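Local coordinates for protein TqaL (Neurospora crassa, PDB 7EEH) that belongs to the 2OG-Fe dioxygenase family of the cupin clan and holds an iron ion in a protein-bound metal site, at residues B[133-137]-B[272-276]. The protein carries 1 engineered substitution. Sequence-based numbering, arbitrary orientation.
Sequences LLVFK and LIFFT
L133-K137, on helix 128-141, packs across L272-T276, on strand 267-277, with the axes of the two short segments 11.2 Å apart at closest approach and their N-to-C directions 39° apart. K137 CG stands anti to the backbone N (chi1 -179°) and the chain beyond is fully extended, which carries NZ across to the strand backbone. There NZ makes two weak hydrogen bonds, to T276 OG1 at 2.9 Å and to F274 O at 3.1 Å. Its stronger partner is on the neighbouring strand 190-199, so three oxygens, H190 O, T276 OG1 and F274 O, accept from this buried amine. On the way K137 CD passes 4.0 Å from F274 CB. The strand lies in the antiparallel sheet of the cupin-type double-stranded beta-helix, and the helix covers one face of it. F275 leaves the strand on the face away from the helix; its side chain lies about 5 Å from the iron at the nearest atom and touches the metal ligand D186. The F274 ring packs against the helix. L134 CD2 meets its edge, near the ring plane, 3.8 Å from F274 CE2. L133 CB approaches F274 CZ obliquely at 4.0 Å. L133 CD1 and L272 CD1 touch at 3.8 Å. M41 and L45 of helix 38-48 also pack on L133.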
loop_
_atom_site.group_PDB
_atom_site.type_symbol
_atom_site.label_atom_id
_atom_site.label_comp_id
_atom_site.label_asym_id
_atom_site.label_seq_id
_atom_site.Cartn_x
_atom_site.Cartn_y
_atom_site.Cartn_z
ATOM N N LEU B 133 7.786 -15.439 12.964
ATOM C CA LEU B 133 6.896 -15.251 14.108
ATOM C C LEU B 133 7.632 -14.637 15.289
ATOM O O LEU B 133 7.092 -13.762 15.968
ATOM C CB LEU B 133 6.245 -16.572 14.519
ATOM C CG LEU B 133 4.974 -16.960 13.758
ATOM C CD1 LEU B 133 4.561 -18.396 14.077
ATOM C CD2 LEU B 133 3.822 -15.975 14.049
ATOM N N LEU B 134 8.862 -15.084 15.558
ATOM C CA LEU B 134 9.647 -14.487 16.636
ATOM C C LEU B 134 9.948 -13.023 16.350
ATOM O O LEU B 134 9.831 -12.171 17.236
ATOM C CB LEU B 134 10.952 -15.259 16.834
ATOM C CG LEU B 134 10.915 -16.585 17.603
ATOM C CD1 LEU B 134 12.265 -17.257 17.489
ATOM C CD2 LEU B 134 10.551 -16.364 19.072
ATOM N N VAL B 135 10.381 -12.720 15.124
ATOM C CA VAL B 135 10.675 -11.336 14.767
ATOM C C VAL B 135 9.422 -10.484 14.930
ATOM O O VAL B 135 9.463 -9.394 15.514
ATOM C CB VAL B 135 11.251 -11.267 13.339
ATOM C CG1 VAL B 135 11.500 -9.854 12.933
ATOM C CG2 VAL B 135 12.570 -12.043 13.269
ATOM N N PHE B 136 8.291 -10.977 14.421
ATOM C CA PHE B 136 7.014 -10.277 14.556
ATOM C C PHE B 136 6.753 -9.879 16.001
ATOM O O PHE B 136 6.450 -8.715 16.294
ATOM C CB PHE B 136 5.888 -11.177 14.035
ATOM C CG PHE B 136 4.472 -10.672 14.310
ATOM C CD1 PHE B 136 3.840 -9.809 13.419
ATOM C CD2 PHE B 136 3.750 -11.142 15.396
ATOM C CE1 PHE B 136 2.521 -9.403 13.628
ATOM C CE2 PHE B 136 2.441 -10.747 15.615
ATOM C CZ PHE B 136 1.822 -9.869 14.725
ATOM N N LYS B 137 6.862 -10.835 16.920
ATOM C CA LYS B 137 6.559 -10.550 18.322
ATOM C C LYS B 137 7.533 -9.532 18.907
ATOM O O LYS B 137 7.120 -8.601 19.610
ATOM C CB LYS B 137 6.582 -11.840 19.146
ATOM C CG LYS B 137 6.254 -11.596 20.619
ATOM C CD LYS B 137 6.091 -12.871 21.455
ATOM C CE LYS B 137 5.481 -12.500 22.827
ATOM N NZ LYS B 137 5.392 -13.631 23.788
ATOM N N LEU B 272 1.592 -22.849 18.765
ATOM C CA LEU B 272 2.843 -22.308 19.281
ATOM C C LEU B 272 2.478 -21.330 20.392
ATOM O O LEU B 272 1.636 -20.455 20.184
ATOM C CB LEU B 272 3.645 -21.612 18.178
ATOM C CG LEU B 272 4.134 -22.515 17.039
ATOM C CD1 LEU B 272 4.698 -21.680 15.905
ATOM C CD2 LEU B 272 5.175 -23.521 17.561
ATOM N N ILE B 273 3.082 -21.492 21.569
ATOM C CA ILE B 273 2.789 -20.647 22.724
ATOM C C ILE B 273 4.090 -19.975 23.148
ATOM O O ILE B 273 5.037 -20.652 23.571
ATOM C CB ILE B 273 2.166 -21.438 23.880
ATOM C CG1 ILE B 273 0.898 -22.150 23.407
ATOM C CG2 ILE B 273 1.859 -20.509 25.051
ATOM C CD1 ILE B 273 0.374 -23.162 24.374
ATOM N N PHE B 274 4.141 -18.645 23.019
ATOM C CA PHE B 274 5.321 -17.842 23.332
ATOM C C PHE B 274 5.080 -17.131 24.655
ATOM O O PHE B 274 4.177 -16.294 24.740
ATOM C CB PHE B 274 5.605 -16.782 22.251
ATOM C CG PHE B 274 5.715 -17.318 20.827
ATOM C CD1 PHE B 274 4.595 -17.716 20.128
ATOM C CD2 PHE B 274 6.945 -17.340 20.179
ATOM C CE1 PHE B 274 4.684 -18.180 18.821
ATOM C CE2 PHE B 274 7.056 -17.793 18.865
ATOM C CZ PHE B 274 5.916 -18.218 18.186
ATOM N N PHE B 275 5.886 -17.443 25.677
ATOM C CA PHE B 275 5.826 -16.755 26.973
ATOM C C PHE B 275 7.059 -15.870 27.092
ATOM O O PHE B 275 8.164 -16.389 27.285
ATOM C CB PHE B 275 5.809 -17.731 28.145
ATOM C CG PHE B 275 4.640 -18.681 28.189
ATOM C CD1 PHE B 275 3.384 -18.250 28.571
ATOM C CD2 PHE B 275 4.828 -20.041 27.943
ATOM C CE1 PHE B 275 2.320 -19.148 28.673
ATOM C CE2 PHE B 275 3.769 -20.941 28.043
ATOM C CZ PHE B 275 2.519 -20.492 28.409
ATOM N N THR B 276 6.885 -14.541 27.019
ATOM C CA THR B 276 8.019 -13.620 26.990
ATOM C C THR B 276 8.017 -12.698 28.207
ATOM O O THR B 276 7.011 -12.037 28.490
ATOM C CB THR B 276 8.016 -12.799 25.688
ATOM O OG1 THR B 276 8.185 -13.689 24.575
ATOM C CG2 THR B 276 9.167 -11.788 25.693
#